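Local coordinates for DUF3299 domain-containing protein (Pseudomonas aeruginosa, PDB 4HSP) that is of unknown function but probably exported, with a curled beta-sheet domain whose sequence family is grouped with OB-fold proteins, at residues L6-S9 / Q10-P13; G84-H88 / V89-P93. All coordinates share one frame; numbering follows the deposited sequence.

Contact 1: L6-S9 / Q10-P13. With EDO (1,2-ethanediol), chain G; EDO (1,2-ethanediol), chain D; EDO (1,2-ethanediol), chain C.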
loop_
_atom_site.group_PDB
_atom_site.type_symbol
_atom_site.label_atom_id
_atom_site.label_comp_id
_atom_site.label_asym_id
_atom_site.label_seq_id
_atom_site.Cartn_x
_atom_site.Cartn_y
_atom_site.Cartn_z
ATOM N N LEU A 6 -25.284 -7.737 8.499
ATOM C CA LEU A 6 -25.256 -8.933 7.669
ATOM C C LEU A 6 -23.881 -9.580 7.707
ATOM O O LEU A 6 -22.898 -8.928 8.044
ATOM C CB LEU A 6 -25.612 -8.582 6.208
ATOM C CG LEU A 6 -27.010 -7.983 5.920
ATOM C CD1 LEU A 6 -27.166 -7.743 4.416
ATOM C CD2 LEU A 6 -28.127 -8.888 6.439
ATOM N N THR A 7 -23.826 -10.883 7.401
ATOM C CA THR A 7 -22.596 -11.638 7.186
ATOM C C THR A 7 -22.608 -11.962 5.706
ATOM O O THR A 7 -23.684 -11.978 5.109
ATOM C CB THR A 7 -22.501 -12.877 8.073
ATOM O OG1 THR A 7 -23.437 -13.864 7.619
ATOM C CG2 THR A 7 -22.669 -12.569 9.570
ATOM N N TRP A 8 -21.453 -12.282 5.108
ATOM C CA TRP A 8 -21.438 -12.643 3.703
ATOM C C TRP A 8 -22.215 -13.923 3.427
ATOM O O TRP A 8 -22.790 -14.030 2.357
ATOM C CB TRP A 8 -20.006 -12.757 3.201
ATOM C CG TRP A 8 -19.405 -11.397 3.019
ATOM C CD1 TRP A 8 -18.658 -10.702 3.929
ATOM C CD2 TRP A 8 -19.679 -10.491 1.947
ATOM N NE1 TRP A 8 -18.338 -9.463 3.423
ATOM C CE2 TRP A 8 -18.925 -9.319 2.191
ATOM C CE3 TRP A 8 -20.413 -10.588 0.755
ATOM C CZ2 TRP A 8 -18.887 -8.252 1.283
ATOM C CZ3 TRP A 8 -20.389 -9.526 -0.133
ATOM C CH2 TRP A 8 -19.641 -8.370 0.136
ATOM N N SER A 9 -22.283 -14.855 4.388
ATOM C CA SER A 9 -23.013 -16.121 4.223
ATOM C C SER A 9 -24.529 -15.915 4.147
ATOM O O SER A 9 -25.208 -16.784 3.603
ATOM C CB SER A 9 -22.681 -17.114 5.337
ATOM O OG SER A 9 -22.975 -16.574 6.613
ATOM N N GLN A 10 -25.061 -14.767 4.666
ATOM C CA GLN A 10 -26.498 -14.441 4.618
ATOM C C GLN A 10 -26.898 -13.955 3.206
ATOM O O GLN A 10 -28.087 -13.797 2.912
ATOM C CB GLN A 10 -26.863 -13.385 5.661
ATOM C CG GLN A 10 -26.827 -13.861 7.111
ATOM C CD GLN A 10 -27.125 -12.719 8.044
ATOM O OE1 GLN A 10 -26.232 -12.066 8.573
ATOM N NE2 GLN A 10 -28.386 -12.406 8.216
ATOM N N LEU A 11 -25.900 -13.752 2.324
ATOM C CA LEU A 11 -26.133 -13.293 0.964
ATOM C C LEU A 11 -26.220 -14.477 0.013
ATOM O O LEU A 11 -26.508 -14.286 -1.161
ATOM C CB LEU A 11 -25.024 -12.305 0.545
ATOM C CG LEU A 11 -25.296 -10.808 0.755
ATOM C CD1 LEU A 11 -25.673 -10.475 2.224
ATOM C CD2 LEU A 11 -24.129 -9.993 0.273
ATOM N N ILE A 12 -26.006 -15.695 0.526
ATOM C CA ILE A 12 -26.108 -16.932 -0.238
ATOM C C ILE A 12 -27.399 -17.641 0.183
ATOM O O ILE A 12 -27.526 -18.031 1.351
ATOM C CB ILE A 12 -24.862 -17.860 -0.114
ATOM C CG1 ILE A 12 -23.566 -17.143 -0.569
ATOM C CG2 ILE A 12 -25.083 -19.124 -0.938
ATOM C CD1 ILE A 12 -22.336 -17.819 -0.223
ATOM N N PRO A 13 -28.374 -17.817 -0.746
ATOM C CA PRO A 13 -29.621 -18.496 -0.379
ATOM C C PRO A 13 -29.415 -19.973 -0.061
ATOM O O PRO A 13 -28.417 -20.574 -0.459
ATOM C CB PRO A 13 -30.498 -18.315 -1.621
ATOM C CG PRO A 13 -29.618 -18.075 -2.686
ATOM C CD PRO A 13 -28.415 -17.379 -2.152
HETATM C C1 EDO G . -27.604 -18.314 5.413
HETATM O O1 EDO G . -26.906 -17.757 6.533
HETATM C C2 EDO G . -28.733 -17.365 4.896
HETATM O O2 EDO G . -29.186 -17.791 3.607
HETATM C C1 EDO D . -24.625 -10.401 12.822
HETATM O O1 EDO D . -25.183 -10.196 14.106
HETATM C C2 EDO D . -25.258 -11.645 12.170
HETATM O O2 EDO D . -26.179 -11.235 11.172
HETATM C C1 EDO C . -30.827 -9.344 9.317
HETATM O O1 EDO C . -29.795 -9.958 10.118
HETATM C C2 EDO C . -31.591 -10.374 8.416
HETATM O O2 EDO C . -32.513 -9.705 7.542
#
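Leu11 wedges its two methyls between Leu6 and Trp8 on the buried side of a short 3-10 turn. Its CD1 meets Leu6 CD1 at 3.8 Å, the two side chains crossing at about a right angle, while Leu11 CD2 lies obliquely against the outer carbons of the indole, 3.8 Å from Trp8 CZ3. Leu11 N donates to Trp8 O at 3.1 Å, winding the turn.

The other flank is looser and polar, with Ser9 and Gln10 exposed. Gln10 runs extended beyond CG (chi2 177°) and brings its amide back over the start of the turn, where OE1 accepts from Thr7 N at 2.9 Å, the donor tilted 34° from the carbonyl plane, so the Gln10 side chain ties back to the backbone just ahead of the turn. Thr7 OG1 and Ser9 OG share a hydrogen bond of 2.9 Å. Ethanediol molecules, probably from the crystallisation liquor, line this side; O2 of the chain D molecule is 2.7 Å from Gln10 OE1.

The turn comes two residues after strand 4-5. Its apolar side packs on Leu59 of strand 55-68, Trp8 NE1 bonds to Pro60 O, and Leu23 of the second subunit packs on Trp8.

Contact 2: G84-H88 / V89-P93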
loop_
_atom_site.group_PDB
_atom_site.type_symbol
_atom_site.label_atom_id
_atom_site.label_comp_id
_atom_site.label_asym_id
_atom_site.label_seq_id
_atom_site.Cartn_x
_atom_site.Cartn_y
_atom_site.Cartn_z
ATOM N N GLY A 84 -8.057 -7.920 -2.519
ATOM C CA GLY A 84 -7.476 -8.395 -3.767
ATOM C C GLY A 84 -8.457 -8.943 -4.782
ATOM O O GLY A 84 -8.076 -9.154 -5.936
ATOM N N ALA A 85 -9.716 -9.192 -4.360
ATOM C CA ALA A 85 -10.783 -9.709 -5.216
ATOM C C ALA A 85 -10.887 -8.868 -6.452
ATOM O O ALA A 85 -10.949 -7.640 -6.337
ATOM C CB ALA A 85 -12.100 -9.707 -4.472
ATOM N N CYS A 86 -10.797 -9.534 -7.635
ATOM C CA CYS A 86 -10.858 -9.031 -9.017
ATOM C C CYS A 86 -9.511 -8.586 -9.522
ATOM O O CYS A 86 -9.346 -8.482 -10.732
ATOM C CB CYS A 86 -11.893 -7.921 -9.193
ATOM S SG CYS A 86 -13.538 -8.330 -8.551
ATOM N N ILE A 87 -8.553 -8.309 -8.626
ATOM C CA ILE A 87 -7.236 -7.777 -8.987
ATOM C C ILE A 87 -6.136 -8.827 -8.878
ATOM O O ILE A 87 -5.470 -9.110 -9.873
ATOM C CB ILE A 87 -6.927 -6.537 -8.089
ATOM C CG1 ILE A 87 -7.950 -5.400 -8.334
ATOM C CG2 ILE A 87 -5.480 -6.045 -8.231
ATOM C CD1 ILE A 87 -8.847 -5.178 -7.164
ATOM N N HIS A 88 -5.912 -9.357 -7.678
ATOM C CA HIS A 88 -4.853 -10.326 -7.410
ATOM C C HIS A 88 -5.332 -11.772 -7.524
ATOM O O HIS A 88 -4.534 -12.655 -7.822
ATOM C CB HIS A 88 -4.228 -10.063 -6.032
ATOM C CG HIS A 88 -3.513 -8.742 -5.953
ATOM N ND1 HIS A 88 -3.722 -7.869 -4.893
ATOM C CD2 HIS A 88 -2.622 -8.187 -6.808
ATOM C CE1 HIS A 88 -2.954 -6.823 -5.138
ATOM N NE2 HIS A 88 -2.283 -6.967 -6.287
ATOM N N VAL A 89 -6.625 -12.000 -7.323
ATOM C CA VAL A 89 -7.282 -13.300 -7.442
ATOM C C VAL A 89 -8.552 -13.106 -8.269
ATOM O O VAL A 89 -9.034 -11.971 -8.331
ATOM C CB VAL A 89 -7.618 -13.924 -6.044
ATOM C CG1 VAL A 89 -6.360 -14.418 -5.313
ATOM C CG2 VAL A 89 -8.429 -12.962 -5.179
ATOM N N PRO A 90 -9.172 -14.175 -8.825
ATOM C CA PRO A 90 -10.436 -13.993 -9.574
ATOM C C PRO A 90 -11.574 -13.351 -8.772
ATOM O O PRO A 90 -11.621 -13.490 -7.552
ATOM C CB PRO A 90 -10.830 -15.426 -9.958
ATOM C CG PRO A 90 -9.556 -16.165 -10.000
ATOM C CD PRO A 90 -8.707 -15.575 -8.904
ATOM N N PRO A 91 -12.530 -12.668 -9.444
ATOM C CA PRO A 91 -13.674 -12.091 -8.709
ATOM C C PRO A 91 -14.480 -13.135 -7.919
ATOM O O PRO A 91 -14.608 -14.284 -8.384
ATOM C CB PRO A 91 -14.561 -11.525 -9.830
ATOM C CG PRO A 91 -13.697 -11.372 -10.979
ATOM C CD PRO A 91 -12.633 -12.400 -10.892
ATOM N N PRO A 92 -15.094 -12.754 -6.764
ATOM C CA PRO A 92 -15.978 -13.703 -6.044
ATOM C C PRO A 92 -17.265 -13.990 -6.838
ATOM O O PRO A 92 -17.532 -13.256 -7.800
ATOM C CB PRO A 92 -16.328 -12.948 -4.741
ATOM C CG PRO A 92 -15.448 -11.778 -4.684
ATOM C CD PRO A 92 -15.072 -11.437 -6.094
ATOM N N PRO A 93 -18.114 -14.986 -6.456
ATOM C CA PRO A 93 -19.428 -15.134 -7.133
ATOM C C PRO A 93 -20.262 -13.855 -6.970
ATOM O O PRO A 93 -20.025 -13.098 -6.023
ATOM C CB PRO A 93 -20.072 -16.316 -6.409
ATOM C CG PRO A 93 -18.957 -17.006 -5.744
ATOM C CD PRO A 93 -17.993 -15.951 -5.347
#
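Cys86 and Pro91 meet where the chain doubles back: the sulfur SG lies 3.6 Å from Pro91 CB, alongside the CA-CB side of that ring. SG, anti to the carbonyl carbon (chi1 -51°), lies beside its own backbone N and turned to the proline. Ala85 CB faces the CD-CG side of the Pro92 ring, 3.8 Å from Pro92 CD. Cys86 SG also brushes Pro92 CD, so the two turn residues pack against two successive prolines.

Val89 fits into the bend by its CG2 branch. With CG1 anti to the carbonyl carbon (chi1 -72°), CG2 falls between the backbone N and the carbonyl carbon and comes 4.0 Å from Ala85 CA, near Gly84 O. At the outer corner Ile87 CG2 rests 3.8 Å above the centre of the His88 ring, so the imidazole has an aliphatic group over one face; the same ring meets Tyr112 of the second subunit.

Backbone bonds close the bend. Gly84 O is gripped by two donors, Ile87 N at 2.9 Å and His88 N at 2.8 Å, with a weak third bond from Val89 N. Cys86 N makes a weak bond of 3.1 Å to Val89 O. Cys86 takes the positive phi of the third position, and the backbone angles of Gly84 would jam a CB against the preceding carbonyl O.

The result is a type II beta turn, Gly84 to Ile87, extended by His88 N on the same acceptor and leaving into a polyproline II run at Pro90-Pro93, within the connection between strands 73-80 and 98-102.

Contact 1 closes long before contact 2 opens, and their centres lie 18 Å apart; their nearest atoms are about 7 Å apart, so they do not pack on each other. Both sit in loops that leave the same mixed sheet: residues 6-13 follow strand 4-5, which pairs with strand 55-68, and residues 84-93 follow strand 73-80, the antiparallel neighbour of 55-68 on that sheet. The loop carrying contact 2 also comes back to contact 1 through its flanks, since Pro81 touches Trp8 and Gln96 bonds to its carbonyl. Both contacts meet the second subunit, so these loops contribute to the assembly as well as to the single chain.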